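Long-range contacts in putative tRNA (Adenine(37)-N6)-methyltransferase (Pseudomonas aeruginosa, PDB 7BU1), which probably methylates the N6-threonylcarbamoyladenosine at position 37 of certain tRNAs, with S-adenosylmethionine as methyl donor: residues 21-26 with 209-214; 35-40 with 123-128; 65-70 with 132-137; 161-166 with 191-196. All coordinates share one frame; numbering follows the deposited sequence.

Contacts 2 and 3 belong to the closed antiparallel barrel of the N-terminal domain, contact 4 to the C-terminal domain, and contact 1 joins the two. The same S-adenosylmethionine touches contacts 1, 2 and 3: K24 lies by its ribose, D126 binds its amino group and Q70 reads its adenine. Contacts 1 and 2, with centres about 13 Å apart, pack through F21, whose CE2 is 3.3 Å from O of I125. Contacts 2 and 3 meet where L127 CD2 lies 3.5 Å from F66 CZ. Contact 4 reaches contact 1 through C191, which touches F21, yet its centre is about 29 Å from that of contact 3, across the chain.

Contact 1: 21-26 with 209-214; sequences FMEKFA and YGVRLW. With SAM (S-adenosylmethionine), chain D.
E23 reaches from the loop 21-26 to the strand 208-213 and takes the backbone N-H of R212 on its OE1. The bond is short, 2.7 Å from R212 N to E23 OE1, and straight at 171°, with the donor lying nearly on the C-O axis of the carboxylate. E23 gets there because CG sits beside its own backbone N (chi1 -35°) and the chain then runs on extended. The same oxygen rests against V211, 3.4 Å from CG2.

That branch of V211 also meets the loop further on: CG2, anti to the backbone N, packs against A26 CB at 3.6 Å, and it approaches the edge of the F25 ring near its plane. On the other flank of E23, M22 folds back on itself, bent at chi2 and chi3, and its CG comes within 3.8 Å of R212 CG as the two chains cross. The arginine runs extended past it and carries its guanidinium group away to D217. Nearer the start of the loop, F21 and L213 lie side by side, F21 CD1 being 3.8 Å from L213 CD2; a single bridge between their backbones is the one beta pairing here. C191 of helix 184-192 also touches the F21 ring.

Past E23, the loop brings K24 CB to 3.1 Å from O2' of the S-adenosylmethionine ribose. A carboxylate thus stands in for a strand partner at the edge of the C-terminal sheet, and its negative charge probably strengthens the bond from the neutral amide, at a join between the two domains close to the cofactor.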
# COMPACT_ATOMS: atom_id res chain seq x y z
N PHE B 21 -11.21 -1.13 -18.66
CA PHE B 21 -10.34 -2.18 -19.19
C PHE B 21 -11.07 -3.51 -19.22
O PHE B 21 -11.50 -4.01 -18.18
CB PHE B 21 -9.08 -2.31 -18.35
CG PHE B 21 -8.26 -1.06 -18.29
CD1 PHE B 21 -7.67 -0.54 -19.43
CD2 PHE B 21 -8.06 -0.41 -17.08
CE1 PHE B 21 -6.90 0.61 -19.37
CE2 PHE B 21 -7.30 0.73 -17.01
CZ PHE B 21 -6.71 1.24 -18.16
N MET B 22 -11.16 -4.11 -20.41
CA MET B 22 -11.69 -5.45 -20.57
C MET B 22 -10.61 -6.51 -20.77
O MET B 22 -10.94 -7.69 -20.83
CB MET B 22 -12.66 -5.50 -21.76
CG MET B 22 -13.65 -4.34 -21.79
SD MET B 22 -14.68 -4.28 -20.32
CE MET B 22 -15.66 -5.76 -20.55
N GLU B 23 -9.34 -6.12 -20.91
CA GLU B 23 -8.25 -7.06 -21.09
C GLU B 23 -7.00 -6.55 -20.39
O GLU B 23 -6.80 -5.34 -20.27
CB GLU B 23 -7.87 -7.29 -22.56
CG GLU B 23 -8.99 -7.27 -23.56
CD GLU B 23 -8.47 -7.15 -24.97
OE1 GLU B 23 -8.46 -6.02 -25.49
OE2 GLU B 23 -8.05 -8.18 -25.53
N LYS B 24 -6.16 -7.48 -19.96
CA LYS B 24 -4.94 -7.10 -19.26
C LYS B 24 -3.92 -6.42 -20.18
O LYS B 24 -3.04 -5.71 -19.68
CB LYS B 24 -4.31 -8.33 -18.61
N PHE B 25 -4.04 -6.60 -21.50
CA PHE B 25 -2.99 -6.23 -22.44
C PHE B 25 -2.60 -4.76 -22.36
O PHE B 25 -1.50 -4.44 -21.91
CB PHE B 25 -3.39 -6.56 -23.89
CG PHE B 25 -2.47 -5.93 -24.93
CD1 PHE B 25 -1.15 -6.33 -25.04
CD2 PHE B 25 -2.93 -4.94 -25.78
CE1 PHE B 25 -0.30 -5.75 -25.98
CE2 PHE B 25 -2.09 -4.35 -26.72
CZ PHE B 25 -0.78 -4.76 -26.82
N ALA B 26 -3.48 -3.85 -22.79
CA ALA B 26 -3.10 -2.45 -22.83
C ALA B 26 -3.29 -1.72 -21.50
O ALA B 26 -3.29 -0.49 -21.48
CB ALA B 26 -3.87 -1.72 -23.93
N TYR B 209 -3.03 -3.34 -34.42
CA TYR B 209 -3.25 -4.08 -33.18
C TYR B 209 -4.60 -3.67 -32.60
O TYR B 209 -5.24 -2.77 -33.14
CB TYR B 209 -2.06 -3.80 -32.26
CG TYR B 209 -0.71 -4.28 -32.81
CD1 TYR B 209 -0.24 -5.54 -32.48
CD2 TYR B 209 0.09 -3.48 -33.65
CE1 TYR B 209 0.98 -5.99 -32.92
CE2 TYR B 209 1.34 -3.95 -34.11
CZ TYR B 209 1.76 -5.22 -33.73
OH TYR B 209 2.97 -5.74 -34.14
N GLY B 210 -5.11 -4.38 -31.62
CA GLY B 210 -6.41 -3.95 -31.13
C GLY B 210 -6.49 -4.17 -29.64
O GLY B 210 -5.73 -4.94 -29.06
N VAL B 211 -7.40 -3.43 -29.03
CA VAL B 211 -7.68 -3.59 -27.62
C VAL B 211 -9.14 -3.23 -27.44
O VAL B 211 -9.68 -2.38 -28.16
CB VAL B 211 -6.76 -2.70 -26.76
CG1 VAL B 211 -7.10 -1.23 -26.98
CG2 VAL B 211 -6.89 -3.06 -25.29
N ARG B 212 -9.79 -3.89 -26.50
CA ARG B 212 -11.14 -3.53 -26.13
C ARG B 212 -11.07 -2.54 -24.97
O ARG B 212 -10.42 -2.82 -23.96
CB ARG B 212 -11.94 -4.77 -25.75
CG ARG B 212 -13.42 -4.51 -25.58
CD ARG B 212 -14.21 -5.79 -25.66
NE ARG B 212 -15.57 -5.55 -26.11
CZ ARG B 212 -15.96 -5.59 -27.38
NH1 ARG B 212 -15.07 -5.86 -28.34
NH2 ARG B 212 -17.23 -5.36 -27.69
N LEU B 213 -11.69 -1.38 -25.14
CA LEU B 213 -11.86 -0.40 -24.07
C LEU B 213 -13.33 -0.02 -23.99
O LEU B 213 -13.91 0.38 -25.00
CB LEU B 213 -11.00 0.85 -24.30
CG LEU B 213 -9.48 0.68 -24.25
CD1 LEU B 213 -8.79 1.87 -24.92
CD2 LEU B 213 -8.99 0.49 -22.81
N TRP B 214 -13.91 -0.11 -22.79
CA TRP B 214 -15.37 0.07 -22.59
C TRP B 214 -16.06 -0.95 -23.50
O TRP B 214 -15.71 -2.14 -23.44
CB TRP B 214 -15.78 1.52 -22.83
CG TRP B 214 -15.09 2.56 -21.97
CD1 TRP B 214 -14.19 3.50 -22.40
CD2 TRP B 214 -15.26 2.77 -20.57
NE1 TRP B 214 -13.79 4.28 -21.33
CE2 TRP B 214 -14.43 3.85 -20.20
CE3 TRP B 214 -16.03 2.15 -19.58
CZ2 TRP B 214 -14.35 4.33 -18.88
CZ3 TRP B 214 -15.95 2.62 -18.26
CH2 TRP B 214 -15.12 3.70 -17.93
N SAM D . -0.71 -1.92 -8.75
CA SAM D . -1.16 -3.31 -8.53
C SAM D . -0.28 -4.00 -7.48
O SAM D . -0.81 -4.90 -6.81
OXT SAM D . 0.89 -3.59 -7.35
CB SAM D . -1.14 -4.12 -9.84
CG SAM D . 0.29 -4.26 -10.38
SD SAM D . 0.30 -5.33 -11.86
CE SAM D . 1.99 -5.60 -12.36
C5' SAM D . -0.53 -4.52 -13.26
C4' SAM D . -1.48 -5.51 -13.90
O4' SAM D . -2.52 -5.79 -12.97
C3' SAM D . -2.29 -4.82 -14.93
O3' SAM D . -1.57 -4.62 -16.14
C2' SAM D . -3.43 -5.78 -15.12
O2' SAM D . -3.19 -6.65 -16.22
C1' SAM D . -3.35 -6.59 -13.82
N9 SAM D . -4.68 -6.80 -13.25
C8 SAM D . -5.51 -5.82 -12.91
N7 SAM D . -6.62 -6.37 -12.44
C5 SAM D . -6.47 -7.70 -12.48
C6 SAM D . -7.28 -8.69 -12.11
N6 SAM D . -8.46 -8.33 -11.61
N1 SAM D . -6.92 -9.97 -12.24
C2 SAM D . -5.66 -10.27 -12.77
N3 SAM D . -4.83 -9.21 -13.14
C4 SAM D . -5.26 -7.95 -12.98

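Contact 2: 35-40 with 123-128; sequences PAARGT and SGIDLL. With SAM (S-adenosylmethionine), chain D.
A37 O is the acceptor on which the two segments converge. I125 N gives it a nearly straight bond (3.2 Å to A37 O, 168°), the donor tilted 24° from the carbonyl plane, while G124 N, closer at 2.8 Å from the same A37 O, makes only a weak, bent one. S123 OG lies 3.0 Å from P35 O, though its proton has another acceptor within reach.

R38 and S123 pair as antiparallel, non-hydrogen-bonded neighbours, CA to CA 4.4 Å, and just beyond them G124 turns the chain with a positive phi. I125 then leans back over the first segment. Its CG1 occupies the position between the backbone N and the carbonyl carbon (chi1 67°), and the chain runs on so that CD1 comes 3.7 Å from R38 O and lies against G39, where there is no side chain to obstruct it. The methyl of A37 sits 3.6 Å from I125 O.

After this turn the loop meets the cofactor: D126 OD2 accepts a 2.8 Å hydrogen bond from the amino N of S-adenosylmethionine, and S108 holds the other carboxylate oxygen, OD1, fixing the group's rotation.

Strand 105-116 flanks the second segment, with V110 against I125 and E113 bridged to R38. Helix 184-192 packs on the first segment through L187, which touches A36 and A37, and strand 15-19 reaches I125 and L127.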
# COMPACT_ATOMS: atom_id res chain seq x y z
N PRO B 35 -4.63 9.33 -16.33
CA PRO B 35 -5.76 9.83 -15.55
C PRO B 35 -7.11 9.64 -16.22
O PRO B 35 -8.14 9.76 -15.55
CB PRO B 35 -5.43 11.31 -15.36
CG PRO B 35 -4.60 11.66 -16.53
CD PRO B 35 -3.81 10.43 -16.87
N ALA B 36 -7.14 9.39 -17.53
CA ALA B 36 -8.39 9.12 -18.22
C ALA B 36 -8.89 7.70 -18.01
O ALA B 36 -10.01 7.39 -18.44
CB ALA B 36 -8.25 9.40 -19.72
N ALA B 37 -8.08 6.81 -17.43
CA ALA B 37 -8.53 5.48 -17.04
C ALA B 37 -9.50 5.55 -15.87
O ALA B 37 -9.08 5.57 -14.71
CB ALA B 37 -7.34 4.57 -16.69
N ARG B 38 -10.79 5.64 -16.16
CA ARG B 38 -11.83 5.80 -15.16
C ARG B 38 -12.57 4.48 -14.94
O ARG B 38 -12.54 3.57 -15.77
CB ARG B 38 -12.81 6.90 -15.56
CG ARG B 38 -12.13 8.26 -15.72
CD ARG B 38 -13.04 9.45 -15.40
NE ARG B 38 -14.34 9.39 -16.07
CZ ARG B 38 -15.50 9.61 -15.46
NH1 ARG B 38 -15.55 9.90 -14.16
NH2 ARG B 38 -16.63 9.54 -16.15
N GLY B 39 -13.22 4.39 -13.79
CA GLY B 39 -14.01 3.23 -13.42
C GLY B 39 -14.74 3.55 -12.14
O GLY B 39 -14.53 4.60 -11.52
N THR B 40 -15.63 2.64 -11.75
CA THR B 40 -16.36 2.80 -10.50
C THR B 40 -16.21 1.55 -9.65
O THR B 40 -16.05 0.44 -10.16
CB THR B 40 -17.84 3.08 -10.75
OG1 THR B 40 -18.39 2.03 -11.55
CG2 THR B 40 -18.02 4.41 -11.46
N SER B 123 -10.26 7.21 -10.81
CA SER B 123 -9.51 7.71 -11.95
C SER B 123 -8.06 7.24 -11.85
O SER B 123 -7.51 7.11 -10.75
CB SER B 123 -9.59 9.24 -12.03
OG SER B 123 -8.41 9.81 -12.56
N GLY B 124 -7.44 7.01 -13.00
CA GLY B 124 -6.05 6.56 -13.05
C GLY B 124 -5.86 5.14 -12.55
O GLY B 124 -4.86 4.84 -11.89
N ILE B 125 -6.80 4.25 -12.88
CA ILE B 125 -6.83 2.89 -12.36
C ILE B 125 -6.01 1.97 -13.26
O ILE B 125 -5.83 2.20 -14.46
CB ILE B 125 -8.27 2.38 -12.25
CG1 ILE B 125 -8.89 2.24 -13.64
CG2 ILE B 125 -9.11 3.32 -11.39
CD1 ILE B 125 -10.27 1.64 -13.64
N ASP B 126 -5.56 0.86 -12.67
CA ASP B 126 -4.89 -0.21 -13.39
C ASP B 126 -5.63 -1.53 -13.21
O ASP B 126 -5.03 -2.60 -13.27
CB ASP B 126 -3.43 -0.35 -12.94
CG ASP B 126 -3.30 -0.66 -11.44
OD1 ASP B 126 -4.25 -0.38 -10.69
OD2 ASP B 126 -2.24 -1.17 -11.02
N LEU B 127 -6.94 -1.46 -12.96
CA LEU B 127 -7.73 -2.61 -12.53
C LEU B 127 -8.63 -3.11 -13.64
O LEU B 127 -9.29 -2.32 -14.33
CB LEU B 127 -8.59 -2.26 -11.32
CG LEU B 127 -7.87 -1.61 -10.14
CD1 LEU B 127 -8.82 -1.55 -8.94
CD2 LEU B 127 -6.60 -2.38 -9.82
N LEU B 128 -8.69 -4.43 -13.79
CA LEU B 128 -9.55 -5.05 -14.77
C LEU B 128 -11.02 -4.87 -14.40
O LEU B 128 -11.38 -4.71 -13.24
CB LEU B 128 -9.25 -6.55 -14.88
CG LEU B 128 -8.29 -7.02 -15.97
CD1 LEU B 128 -8.22 -8.53 -15.93
CD2 LEU B 128 -8.74 -6.52 -17.34
N SAM D . -0.71 -1.92 -8.75
CA SAM D . -1.16 -3.31 -8.53
C SAM D . -0.28 -4.00 -7.48
O SAM D . -0.81 -4.90 -6.81
OXT SAM D . 0.89 -3.59 -7.35
CB SAM D . -1.14 -4.12 -9.84
CG SAM D . 0.29 -4.26 -10.38
SD SAM D . 0.30 -5.33 -11.86
CE SAM D . 1.99 -5.60 -12.36
C5' SAM D . -0.53 -4.52 -13.26
C4' SAM D . -1.48 -5.51 -13.90
O4' SAM D . -2.52 -5.79 -12.97
C3' SAM D . -2.29 -4.82 -14.93
O3' SAM D . -1.57 -4.62 -16.14
C2' SAM D . -3.43 -5.78 -15.12
O2' SAM D . -3.19 -6.65 -16.22
C1' SAM D . -3.35 -6.59 -13.82
N9 SAM D . -4.68 -6.80 -13.25
C8 SAM D . -5.51 -5.82 -12.91
N7 SAM D . -6.62 -6.37 -12.44
C5 SAM D . -6.47 -7.70 -12.48
C6 SAM D . -7.28 -8.69 -12.11
N6 SAM D . -8.46 -8.33 -11.61
N1 SAM D . -6.92 -9.97 -12.24
C2 SAM D . -5.66 -10.27 -12.77
N3 SAM D . -4.83 -9.21 -13.14
C4 SAM D . -5.26 -7.95 -12.98

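Contact 3: 65-70 with 132-137; sequences LFLFHQ and PVLDIK. With SAM (S-adenosylmethionine), chain D.
L65 faces both L134 and D135 across a classic beta bulge, in the antiparallel pairing of strands 61-67 and 132-138 within the barrel of the N-terminal domain. Of the backbone bonds, L134 N to L65 O is 2.8 Å, and D135 N adds a weak one to the same oxygen. L65 N returns a bond to D135 O from above the carbonyl plane, 37° out of it. Beyond the bulge L67 N meets P132 O at 3.0 Å, nearly straight at 167°. L134 O in turn accepts from N103 ND2 of the second subunit.

Among the apolar contacts, L67 and L134 cross at about a right angle, CD2 to CD1 3.8 Å, while F66 packs its CB against V133 and, with CG between the backbone N and the carbonyl carbon (chi1 60°), carries its ring off to the cofactor. The side chains of L65 and K137 cross at a slant, L65 CD1 nearest K137 CE.

Towards S-adenosylmethionine, F68 presents its ring edge to the adenine, and the backbone of Q70 donates from N to adenine N1 at 3.1 Å. H69 ND1 stands 3.0 Å from adenine N6 and 3.4 Å from P132 CD.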
# COMPACT_ATOMS: atom_id res chain seq x y z
N LEU B 65 -7.16 -2.61 -1.87
CA LEU B 65 -6.71 -3.99 -1.83
C LEU B 65 -7.74 -4.84 -2.55
O LEU B 65 -8.94 -4.72 -2.27
CB LEU B 65 -6.53 -4.48 -0.39
CG LEU B 65 -5.56 -3.69 0.48
CD1 LEU B 65 -5.43 -4.34 1.84
CD2 LEU B 65 -4.21 -3.59 -0.19
N PHE B 66 -7.29 -5.66 -3.50
CA PHE B 66 -8.22 -6.38 -4.36
C PHE B 66 -7.70 -7.79 -4.65
O PHE B 66 -6.55 -8.14 -4.34
CB PHE B 66 -8.46 -5.62 -5.66
CG PHE B 66 -7.21 -5.37 -6.47
CD1 PHE B 66 -6.39 -4.29 -6.20
CD2 PHE B 66 -6.87 -6.22 -7.52
CE1 PHE B 66 -5.25 -4.05 -6.95
CE2 PHE B 66 -5.73 -5.98 -8.28
CZ PHE B 66 -4.92 -4.90 -7.99
N LEU B 67 -8.55 -8.59 -5.27
CA LEU B 67 -8.19 -9.93 -5.70
C LEU B 67 -7.90 -9.94 -7.20
O LEU B 67 -8.69 -9.41 -7.99
CB LEU B 67 -9.33 -10.91 -5.40
CG LEU B 67 -9.59 -11.24 -3.94
CD1 LEU B 67 -10.69 -12.28 -3.86
CD2 LEU B 67 -8.32 -11.73 -3.27
N PHE B 68 -6.77 -10.55 -7.57
CA PHE B 68 -6.39 -10.76 -8.97
C PHE B 68 -7.21 -11.92 -9.53
O PHE B 68 -6.70 -13.02 -9.76
CB PHE B 68 -4.91 -11.07 -9.09
CG PHE B 68 -3.99 -9.91 -8.85
CD1 PHE B 68 -3.93 -8.85 -9.73
CD2 PHE B 68 -3.14 -9.91 -7.75
CE1 PHE B 68 -3.06 -7.79 -9.51
CE2 PHE B 68 -2.27 -8.86 -7.52
CZ PHE B 68 -2.23 -7.80 -8.41
N HIS B 69 -8.50 -11.67 -9.75
CA HIS B 69 -9.38 -12.78 -10.09
C HIS B 69 -9.11 -13.36 -11.47
O HIS B 69 -9.48 -14.52 -11.71
CB HIS B 69 -10.85 -12.34 -9.98
CG HIS B 69 -11.28 -11.37 -11.04
ND1 HIS B 69 -10.79 -10.08 -11.12
CD2 HIS B 69 -12.17 -11.50 -12.05
CE1 HIS B 69 -11.35 -9.47 -12.15
NE2 HIS B 69 -12.19 -10.30 -12.73
N GLN B 70 -8.44 -12.63 -12.37
CA GLN B 70 -8.12 -13.12 -13.70
C GLN B 70 -6.64 -13.45 -13.86
O GLN B 70 -6.10 -13.40 -14.97
CB GLN B 70 -8.54 -12.13 -14.79
CG GLN B 70 -9.94 -11.62 -14.65
CD GLN B 70 -10.90 -12.27 -15.61
OE1 GLN B 70 -10.77 -13.46 -15.93
NE2 GLN B 70 -11.88 -11.51 -16.07
N PRO B 132 -12.78 -7.84 -7.83
CA PRO B 132 -13.34 -7.82 -6.47
C PRO B 132 -12.41 -7.05 -5.53
O PRO B 132 -11.21 -7.32 -5.49
CB PRO B 132 -13.42 -9.30 -6.09
CG PRO B 132 -13.19 -10.08 -7.37
CD PRO B 132 -12.34 -9.18 -8.23
N VAL B 133 -12.97 -6.08 -4.81
CA VAL B 133 -12.20 -5.24 -3.90
C VAL B 133 -12.45 -5.66 -2.45
O VAL B 133 -13.60 -5.75 -2.01
CB VAL B 133 -12.52 -3.75 -4.12
CG1 VAL B 133 -11.74 -2.90 -3.13
CG2 VAL B 133 -12.15 -3.36 -5.54
N LEU B 134 -11.37 -5.88 -1.71
CA LEU B 134 -11.46 -6.31 -0.32
C LEU B 134 -11.47 -5.16 0.67
O LEU B 134 -11.96 -5.33 1.79
CB LEU B 134 -10.30 -7.25 0.03
CG LEU B 134 -10.06 -8.42 -0.91
CD1 LEU B 134 -8.83 -9.20 -0.48
CD2 LEU B 134 -11.29 -9.32 -0.98
N ASP B 135 -10.92 -4.00 0.30
CA ASP B 135 -10.72 -2.93 1.27
C ASP B 135 -10.49 -1.60 0.55
O ASP B 135 -9.98 -1.57 -0.58
CB ASP B 135 -9.53 -3.24 2.18
CG ASP B 135 -9.46 -2.34 3.41
OD1 ASP B 135 -10.25 -1.38 3.52
OD2 ASP B 135 -8.60 -2.58 4.27
N ILE B 136 -10.85 -0.51 1.22
CA ILE B 136 -10.55 0.85 0.79
C ILE B 136 -9.78 1.51 1.92
O ILE B 136 -10.23 1.47 3.07
CB ILE B 136 -11.81 1.67 0.47
CG1 ILE B 136 -12.62 1.05 -0.66
CG2 ILE B 136 -11.43 3.11 0.14
CD1 ILE B 136 -14.09 1.42 -0.59
N LYS B 137 -8.61 2.08 1.61
CA LYS B 137 -7.81 2.77 2.60
C LYS B 137 -7.48 4.16 2.07
O LYS B 137 -7.04 4.30 0.91
CB LYS B 137 -6.51 2.03 2.93
CG LYS B 137 -6.66 0.74 3.73
CD LYS B 137 -5.43 -0.15 3.55
CE LYS B 137 -5.36 -1.28 4.57
NZ LYS B 137 -6.71 -1.73 4.99
N SAM D . -0.71 -1.92 -8.75
CA SAM D . -1.16 -3.31 -8.53
C SAM D . -0.28 -4.00 -7.48
O SAM D . -0.81 -4.90 -6.81
OXT SAM D . 0.89 -3.59 -7.35
CB SAM D . -1.14 -4.12 -9.84
CG SAM D . 0.29 -4.26 -10.38
SD SAM D . 0.30 -5.33 -11.86
CE SAM D . 1.99 -5.60 -12.36
C5' SAM D . -0.53 -4.52 -13.26
C4' SAM D . -1.48 -5.51 -13.90
O4' SAM D . -2.52 -5.79 -12.97
C3' SAM D . -2.29 -4.82 -14.93
O3' SAM D . -1.57 -4.62 -16.14
C2' SAM D . -3.43 -5.78 -15.12
O2' SAM D . -3.19 -6.65 -16.22
C1' SAM D . -3.35 -6.59 -13.82
N9 SAM D . -4.68 -6.80 -13.25
C8 SAM D . -5.51 -5.82 -12.91
N7 SAM D . -6.62 -6.37 -12.44
C5 SAM D . -6.47 -7.70 -12.48
C6 SAM D . -7.28 -8.69 -12.11
N6 SAM D . -8.46 -8.33 -11.61
N1 SAM D . -6.92 -9.97 -12.24
C2 SAM D . -5.66 -10.27 -12.77
N3 SAM D . -4.83 -9.21 -13.14
C4 SAM D . -5.26 -7.95 -12.98

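Contact 4: 161-166 with 191-196; sequences IAVEWS and CLAQDP
I161 and A193 come backbone to backbone, CA to CA 4.3 Å, joined by a bent hydrogen bond. I161 N lies 2.6 Å from A193 O, at an N-H...O angle of 131°, and the donor is tilted 19° from the carbonyl plane. A CA-H...O contact runs the other way, from A193 CA to I161 O at 3.3 Å.

I161 reaches further along the other segment. Its CG1 lies beside the backbone N, at a chi1 of -34° well short of a staggered value, and the chain then extends, carrying CD1 to 3.3 Å from Q194 O; on the way CG1 passes A193 O. The amide end of Q194 turns elsewhere, its OE1 accepting from the backbone N of R29 in the N-terminal part of the chain.

This is packing within the C-terminal domain: strand 162-165, an outermost strand of its mixed four-stranded sheet, lies against the end of helix 184-192. At the far end of the strand, S166 is the N-cap of helix 167-180, its OG bonded to A169 N.

V163 supplies the second point of touch. Its side chain crosses that of L192 at about a right angle, with CG2, beside the backbone N, 3.8 Å from L192 CB, and the same methyl rests 3.7 Å from A193 N. L192 also leans on W220 of the sheet.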
# COMPACT_ATOMS: atom_id res chain seq x y z
N ILE B 161 5.67 6.19 -25.62
CA ILE B 161 5.71 6.29 -27.07
C ILE B 161 4.81 7.43 -27.52
O ILE B 161 3.79 7.73 -26.88
CB ILE B 161 5.25 4.98 -27.77
CG1 ILE B 161 5.65 3.74 -26.97
CG2 ILE B 161 5.80 4.90 -29.18
CD1 ILE B 161 5.25 2.42 -27.63
N ALA B 162 5.17 8.04 -28.64
CA ALA B 162 4.32 9.06 -29.24
C ALA B 162 3.11 8.42 -29.91
O ALA B 162 3.20 7.32 -30.47
CB ALA B 162 5.12 9.86 -30.28
N VAL B 163 1.98 9.12 -29.85
CA VAL B 163 0.72 8.66 -30.43
C VAL B 163 0.17 9.74 -31.36
O VAL B 163 0.12 10.91 -30.99
CB VAL B 163 -0.32 8.31 -29.35
CG1 VAL B 163 -1.63 7.90 -29.99
CG2 VAL B 163 0.21 7.20 -28.45
N GLU B 164 -0.23 9.34 -32.56
CA GLU B 164 -0.93 10.22 -33.49
C GLU B 164 -2.21 9.52 -33.95
O GLU B 164 -2.39 8.32 -33.75
CB GLU B 164 -0.04 10.60 -34.69
CG GLU B 164 0.17 9.51 -35.71
CD GLU B 164 1.08 9.93 -36.88
OE1 GLU B 164 1.31 9.08 -37.76
OE2 GLU B 164 1.55 11.09 -36.90
N TRP B 165 -3.10 10.29 -34.57
CA TRP B 165 -4.45 9.86 -34.89
C TRP B 165 -4.74 9.93 -36.38
O TRP B 165 -4.34 10.89 -37.05
CB TRP B 165 -5.49 10.73 -34.17
CG TRP B 165 -5.53 10.51 -32.69
CD1 TRP B 165 -4.68 11.04 -31.77
CD2 TRP B 165 -6.45 9.69 -31.97
NE1 TRP B 165 -5.03 10.61 -30.52
CE2 TRP B 165 -6.11 9.77 -30.61
CE3 TRP B 165 -7.53 8.88 -32.35
CZ2 TRP B 165 -6.81 9.09 -29.62
CZ3 TRP B 165 -8.23 8.19 -31.35
CH2 TRP B 165 -7.87 8.30 -30.01
N SER B 166 -5.46 8.94 -36.89
CA SER B 166 -6.09 9.12 -38.19
C SER B 166 -7.31 10.02 -38.01
O SER B 166 -7.96 10.01 -36.96
CB SER B 166 -6.51 7.77 -38.79
OG SER B 166 -7.70 7.29 -38.19
N CYS B 191 -3.23 5.10 -23.00
CA CYS B 191 -2.93 3.67 -22.98
C CYS B 191 -1.94 3.30 -24.07
O CYS B 191 -1.09 2.43 -23.86
CB CYS B 191 -4.22 2.87 -23.16
SG CYS B 191 -5.27 2.90 -21.72
N LEU B 192 -2.01 3.96 -25.22
CA LEU B 192 -1.15 3.56 -26.33
C LEU B 192 0.29 4.01 -26.13
O LEU B 192 1.21 3.32 -26.58
CB LEU B 192 -1.72 4.08 -27.65
CG LEU B 192 -2.97 3.28 -28.04
CD1 LEU B 192 -3.45 3.59 -29.45
CD2 LEU B 192 -2.73 1.79 -27.88
N ALA B 193 0.51 5.10 -25.39
CA ALA B 193 1.88 5.58 -25.17
C ALA B 193 2.73 4.56 -24.43
O ALA B 193 3.94 4.78 -24.27
CB ALA B 193 1.85 6.90 -24.40
N GLN B 194 2.12 3.51 -23.91
CA GLN B 194 2.77 2.33 -23.35
C GLN B 194 2.74 1.17 -24.34
O GLN B 194 3.67 0.98 -25.14
CB GLN B 194 1.99 1.99 -22.11
CG GLN B 194 1.88 3.14 -21.15
CD GLN B 194 1.41 2.58 -19.93
OE1 GLN B 194 0.96 1.44 -19.98
NE2 GLN B 194 1.38 3.34 -18.83
N ASP B 195 1.67 0.37 -24.26
CA ASP B 195 1.37 -0.76 -25.13
C ASP B 195 2.48 -1.79 -25.18
O ASP B 195 3.37 -1.80 -24.33
CB ASP B 195 1.05 -0.26 -26.53
N PRO B 196 2.41 -2.68 -26.17
CA PRO B 196 3.41 -3.72 -26.41
C PRO B 196 3.54 -4.65 -25.21
O PRO B 196 4.00 -5.78 -25.34
CB PRO B 196 4.77 -3.09 -26.75